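Local coordinates for adenylate cyclase-like protein (Chlamydia trachomatis, PDB 3GQS) that is of unknown function but contains an FHA domain, a fold that in many relatives binds phosphothreonine peptides, at residues A[60-65]-A[71-76]; A[48-53]-A[90-95]. All coordinates share one frame; numbering follows the deposited sequence.

Interaction 1. Residues A[60-65]-A[71-76]; sequences VLIEDL and VIVEGR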
loop_
_atom_site.group_PDB
_atom_site.type_symbol
_atom_site.label_atom_id
_atom_site.label_comp_id
_atom_site.label_asym_id
_atom_site.label_seq_id
_atom_site.Cartn_x
_atom_site.Cartn_y
_atom_site.Cartn_z
ATOM N N VAL A 60 9.221 -5.440 4.561
ATOM C CA VAL A 60 7.877 -5.252 4.058
ATOM C C VAL A 60 7.676 -5.921 2.713
ATOM O O VAL A 60 8.537 -5.889 1.859
ATOM C CB VAL A 60 7.502 -3.754 3.939
ATOM C CG1 VAL A 60 6.030 -3.609 3.634
ATOM C CG2 VAL A 60 7.804 -3.016 5.214
ATOM N N LEU A 61 6.497 -6.505 2.535
ATOM C CA LEU A 61 6.126 -7.072 1.245
ATOM C C LEU A 61 4.864 -6.422 0.762
ATOM O O LEU A 61 3.982 -6.052 1.529
ATOM C CB LEU A 61 5.917 -8.589 1.339
ATOM C CG LEU A 61 7.178 -9.448 1.552
ATOM C CD1 LEU A 61 6.832 -10.830 2.211
ATOM C CD2 LEU A 61 7.958 -9.670 0.238
ATOM N N ILE A 62 4.763 -6.269 -0.532
ATOM C CA ILE A 62 3.532 -5.782 -1.101
ATOM C C ILE A 62 3.116 -6.784 -2.142
ATOM O O ILE A 62 3.926 -7.460 -2.755
ATOM C CB ILE A 62 3.659 -4.388 -1.723
ATOM C CG1 ILE A 62 2.302 -3.947 -2.287
ATOM C CG2 ILE A 62 4.759 -4.379 -2.792
ATOM C CD1 ILE A 62 2.037 -2.418 -2.192
ATOM N N GLU A 63 1.813 -6.839 -2.335
ATOM C CA GLU A 63 1.185 -7.898 -3.079
ATOM C C GLU A 63 -0.000 -7.334 -3.822
ATOM O O GLU A 63 -0.761 -6.573 -3.264
ATOM C CB GLU A 63 0.695 -8.884 -2.028
ATOM C CG GLU A 63 0.258 -10.139 -2.504
ATOM C CD GLU A 63 0.163 -11.127 -1.343
ATOM O OE1 GLU A 63 -0.684 -10.917 -0.443
ATOM O OE2 GLU A 63 0.974 -12.059 -1.328
ATOM N N ASP A 64 -0.162 -7.741 -5.054
ATOM C CA ASP A 64 -1.327 -7.366 -5.846
ATOM C C ASP A 64 -2.487 -8.357 -5.661
ATOM O O ASP A 64 -2.301 -9.539 -5.804
ATOM C CB ASP A 64 -0.924 -7.299 -7.315
ATOM C CG ASP A 64 -2.030 -6.756 -8.199
ATOM O OD1 ASP A 64 -3.090 -6.320 -7.677
ATOM O OD2 ASP A 64 -1.839 -6.753 -9.422
ATOM N N LEU A 65 -3.678 -7.856 -5.341
ATOM C CA LEU A 65 -4.846 -8.723 -5.065
ATOM C C LEU A 65 -5.799 -8.840 -6.248
ATOM O O LEU A 65 -6.990 -8.619 -6.110
ATOM C CB LEU A 65 -5.628 -8.216 -3.855
ATOM C CG LEU A 65 -4.856 -8.019 -2.546
ATOM C CD1 LEU A 65 -5.808 -7.364 -1.559
ATOM C CD2 LEU A 65 -4.288 -9.347 -2.009
ATOM N N VAL A 71 -0.360 -2.933 -9.473
ATOM C CA VAL A 71 0.373 -2.276 -8.392
ATOM C C VAL A 71 1.734 -1.895 -8.951
ATOM O O VAL A 71 2.487 -2.766 -9.390
ATOM C CB VAL A 71 0.522 -3.184 -7.167
ATOM C CG1 VAL A 71 1.490 -2.542 -6.166
ATOM C CG2 VAL A 71 -0.835 -3.448 -6.516
ATOM N N ILE A 72 1.999 -0.591 -8.993
ATOM C CA ILE A 72 3.220 -0.030 -9.598
ATOM C C ILE A 72 4.113 0.475 -8.492
ATOM O O ILE A 72 3.687 1.297 -7.676
ATOM C CB ILE A 72 2.952 1.188 -10.534
ATOM C CG1 ILE A 72 2.135 0.776 -11.756
ATOM C CG2 ILE A 72 4.284 1.837 -11.008
ATOM C CD1 ILE A 72 2.391 1.664 -12.961
ATOM N N VAL A 73 5.344 -0.040 -8.447
ATOM C CA VAL A 73 6.346 0.473 -7.502
ATOM C C VAL A 73 7.455 1.143 -8.335
ATOM O O VAL A 73 8.031 0.548 -9.262
ATOM C CB VAL A 73 6.897 -0.621 -6.505
ATOM C CG1 VAL A 73 7.811 0.025 -5.440
ATOM C CG2 VAL A 73 5.754 -1.343 -5.807
ATOM N N GLU A 74 7.708 2.404 -8.025
ATOM C CA GLU A 74 8.788 3.178 -8.668
ATOM C C GLU A 74 8.839 2.874 -10.150
ATOM O O GLU A 74 9.879 2.437 -10.689
ATOM C CB GLU A 74 10.125 2.810 -8.034
ATOM C CG GLU A 74 10.236 3.105 -6.550
ATOM C CD GLU A 74 10.985 4.386 -6.255
ATOM O OE1 GLU A 74 12.087 4.524 -6.780
ATOM O OE2 GLU A 74 10.476 5.246 -5.503
ATOM N N GLY A 75 7.701 3.035 -10.805
ATOM C CA GLY A 75 7.638 2.821 -12.260
ATOM C C GLY A 75 7.532 1.404 -12.798
ATOM O O GLY A 75 7.500 1.233 -14.009
ATOM N N ARG A 76 7.478 0.383 -11.947
ATOM C CA ARG A 76 7.357 -1.004 -12.458
ATOM C C ARG A 76 6.152 -1.754 -11.879
ATOM O O ARG A 76 5.919 -1.733 -10.685
ATOM C CB ARG A 76 8.660 -1.794 -12.264
ATOM C CG ARG A 76 8.773 -2.568 -10.974
ATOM C CD ARG A 76 10.223 -2.870 -10.566
ATOM N NE ARG A 76 10.273 -2.906 -9.093
ATOM C CZ ARG A 76 10.621 -1.887 -8.296
ATOM N NH1 ARG A 76 10.588 -2.051 -6.979
ATOM N NH2 ARG A 76 11.025 -0.712 -8.791
HETATM O O HOH W 1 0.406 -5.319 -10.639
#
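Val-71 meets Ile-62 and Asp-64 across the interior of the FHA beta-sandwich: strand 60-64 belongs to the mixed sheet, whereas strand 72-73 belongs to the antiparallel sheet facing it. Val-71 is buried most by the contact, and its two methyls serve different partners. CG1, anti to the backbone N (chi1 171°), points at the end of Ile-62, where it lies 4.0 Å from CD1; the two side chains meet at a slant, methyl against methyl. Ile-62 makes this reach because its CG1 branch is itself extended away from the backbone N (chi1 -179°), carrying CD1 into the core, while its CG2 branch turns to Val-73 and stands a loose 4.4 Å from CG2 of that residue. Val-90 of strand 90-92 touches both Ile-62 and Val-71, adding to the apolar cluster.

The second methyl of Val-71, CG2, lies alongside Asp-64, 3.8 Å from OD1, each side chain reaching toward the other segment, flank against flank. That carboxylate oxygen has its polar partner in Ser-67 OG, on the loop joining the segments, so the aspartate is tied to the loop at one oxygen while its flank packs on a methyl. The two backbones come nearest here, 5.9 Å between CA of Asp-64 and CA of Val-71; farther on, the 71-76 segment turns back on itself in a type I' turn from Val-73 to Arg-76. One water spans the gap beside the pair: it donates to Asp-64 OD2 at 2.9 Å and accepts from Val-71 N at 2.8 Å.

Interaction 2. Residues A[48-53]-A[90-95]; sequences QHAKII and VALGTT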
loop_
_atom_site.group_PDB
_atom_site.type_symbol
_atom_site.label_atom_id
_atom_site.label_comp_id
_atom_site.label_asym_id
_atom_site.label_seq_id
_atom_site.Cartn_x
_atom_site.Cartn_y
_atom_site.Cartn_z
ATOM N N GLN A 48 -10.625 -4.362 -3.214
ATOM C CA GLN A 48 -9.379 -4.700 -2.521
ATOM C C GLN A 48 -8.281 -4.870 -3.540
ATOM O O GLN A 48 -8.350 -5.652 -4.447
ATOM C CB GLN A 48 -9.550 -5.954 -1.621
ATOM C CG GLN A 48 -9.844 -7.273 -2.372
ATOM C CD GLN A 48 -10.151 -8.406 -1.391
ATOM O OE1 GLN A 48 -9.406 -8.622 -0.410
ATOM N NE2 GLN A 48 -11.247 -9.116 -1.628
ATOM N N HIS A 49 -7.238 -4.091 -3.369
ATOM C CA HIS A 49 -6.330 -3.850 -4.439
ATOM C C HIS A 49 -4.934 -4.448 -4.208
ATOM O O HIS A 49 -4.341 -5.067 -5.090
ATOM C CB HIS A 49 -6.222 -2.333 -4.595
ATOM C CG HIS A 49 -5.525 -1.911 -5.854
ATOM N ND1 HIS A 49 -6.150 -1.176 -6.837
ATOM C CD2 HIS A 49 -4.258 -2.125 -6.279
ATOM C CE1 HIS A 49 -5.298 -0.997 -7.835
ATOM N NE2 HIS A 49 -4.137 -1.554 -7.517
ATOM N N ALA A 50 -4.413 -4.176 -3.022
ATOM C CA ALA A 50 -3.031 -4.454 -2.660
ATOM C C ALA A 50 -3.042 -4.854 -1.202
ATOM O O ALA A 50 -3.869 -4.404 -0.443
ATOM C CB ALA A 50 -2.118 -3.212 -2.844
ATOM N N LYS A 51 -2.068 -5.672 -0.834
ATOM C CA LYS A 51 -1.907 -6.094 0.533
ATOM C C LYS A 51 -0.510 -5.799 0.979
ATOM O O LYS A 51 0.410 -6.023 0.242
ATOM C CB LYS A 51 -2.179 -7.584 0.667
ATOM C CG LYS A 51 -2.466 -7.927 2.082
ATOM C CD LYS A 51 -3.655 -8.913 2.275
ATOM C CE LYS A 51 -3.397 -10.235 1.768
ATOM N NZ LYS A 51 -4.696 -11.053 1.809
ATOM N N ILE A 52 -0.373 -5.250 2.170
ATOM C CA ILE A 52 0.932 -4.855 2.693
ATOM C C ILE A 52 1.186 -5.659 3.950
ATOM O O ILE A 52 0.436 -5.608 4.893
ATOM C CB ILE A 52 1.011 -3.308 2.987
ATOM C CG1 ILE A 52 0.680 -2.530 1.717
ATOM C CG2 ILE A 52 2.401 -2.889 3.606
ATOM C CD1 ILE A 52 0.631 -0.968 1.926
ATOM N N ILE A 53 2.237 -6.445 3.911
ATOM C CA ILE A 53 2.568 -7.360 4.987
ATOM C C ILE A 53 3.816 -6.875 5.660
ATOM O O ILE A 53 4.879 -6.805 5.060
ATOM C CB ILE A 53 2.780 -8.781 4.443
ATOM C CG1 ILE A 53 1.443 -9.345 3.945
ATOM C CG2 ILE A 53 3.395 -9.730 5.528
ATOM C CD1 ILE A 53 1.567 -10.150 2.675
ATOM N N VAL A 90 4.558 3.962 -4.374
ATOM C CA VAL A 90 3.612 2.986 -4.910
ATOM C C VAL A 90 2.396 3.699 -5.536
ATOM O O VAL A 90 1.752 4.517 -4.887
ATOM C CB VAL A 90 3.069 2.019 -3.821
ATOM C CG1 VAL A 90 2.147 1.003 -4.471
ATOM C CG2 VAL A 90 4.235 1.297 -3.070
ATOM N N ALA A 91 2.099 3.348 -6.782
ATOM C CA ALA A 91 0.922 3.829 -7.514
ATOM C C ALA A 91 -0.187 2.727 -7.576
ATOM O O ALA A 91 0.047 1.620 -8.052
ATOM C CB ALA A 91 1.327 4.234 -8.929
ATOM N N LEU A 92 -1.370 3.097 -7.095
ATOM C CA LEU A 92 -2.601 2.289 -7.212
ATOM C C LEU A 92 -3.639 3.144 -7.910
ATOM O O LEU A 92 -4.179 4.039 -7.305
ATOM C CB LEU A 92 -3.150 1.884 -5.840
ATOM C CG LEU A 92 -2.209 1.129 -4.888
ATOM C CD1 LEU A 92 -3.014 0.650 -3.662
ATOM C CD2 LEU A 92 -1.523 0.011 -5.638
ATOM N N GLY A 93 -3.927 2.846 -9.162
ATOM C CA GLY A 93 -4.818 3.669 -9.937
ATOM C C GLY A 93 -4.106 5.006 -10.074
ATOM O O GLY A 93 -2.945 5.060 -10.455
ATOM N N THR A 94 -4.803 6.067 -9.719
ATOM C CA THR A 94 -4.255 7.420 -9.791
ATOM C C THR A 94 -3.765 7.861 -8.409
ATOM O O THR A 94 -3.287 8.975 -8.235
ATOM C CB THR A 94 -5.307 8.400 -10.296
ATOM O OG1 THR A 94 -6.378 8.430 -9.354
ATOM C CG2 THR A 94 -5.847 7.969 -11.641
ATOM N N THR A 95 -3.863 6.961 -7.434
ATOM C CA THR A 95 -3.439 7.263 -6.087
ATOM C C THR A 95 -1.948 6.877 -5.863
ATOM O O THR A 95 -1.454 5.895 -6.363
ATOM C CB THR A 95 -4.399 6.619 -5.055
ATOM O OG1 THR A 95 -5.684 7.255 -5.167
ATOM C CG2 THR A 95 -3.878 6.766 -3.630
#
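Leu-92 packs against His-49 and Ala-50, using both of its methyls. The purely apolar part is small: CD1 of Leu-92 reaches CB of Ala-50 at 4.0 Å. Phe-97 of strand 95-102 also packs against Leu-92.

The aromatic part is a CH-pi contact. Leu-92 CB sits over one face of the His-49 ring, 4.1 Å from its centroid and only 14° off the ring normal, and Leu-92 CD2 presses on the imidazole at CD2 of His-49, a close 3.5 Å. With CG anti to the backbone N (chi1 -168°), His-49 sends its ring across to the opposite sheet, and Leu-92 comes to meet it from there and lies along it.

In the FHA beta-sandwich, 48-53 belongs to the mixed sheet through strand 50-54 and 90-95 to the antiparallel sheet through strand 90-92. His-49 and Ala-50 both face Val-29 in a classic beta bulge, which places these consecutive residues with both side chains directed at strand 90-92.

Hydrogen bonds from outside the pair fix the ring's rotation about CB-CG: NE2 bonds the carbonyl of Gly-70, ND1 the backbone N of Ser-46. An acceptor at one nitrogen and an N-H at the other are consistent with a neutral imidazole protonated at NE2. Backbone bonds close the type II' turn after the strand, Leu-92 N to Thr-95 O and Thr-95 N to Leu-92 O, each 2.9 Å; Gly-93 takes its positive-phi corner.

In the fold
Both interactions join the two sheets of the sandwich, and their centres lie about 7 Å apart. Strands 50-54 and 60-64 are neighbours in one sheet, strands 72-73 and 90-92 in the other. Probable backbone hydrogen bonds tie them within each layer: Leu-65 N to His-49 O at 2.9 Å, and Ile-72 O to Ala-91 N at 2.7 Å. Side chains connect them too, since Val-71 touches His-49 and Leu-92. In sequence, 60-65 and 71-76 both fall between 48-53 and 90-95. The loops before strand 50-54 and after strand 60-64 lie at a shared end and correspond to those that bind phosphopeptides in other FHA domains; whether they do so here is not known.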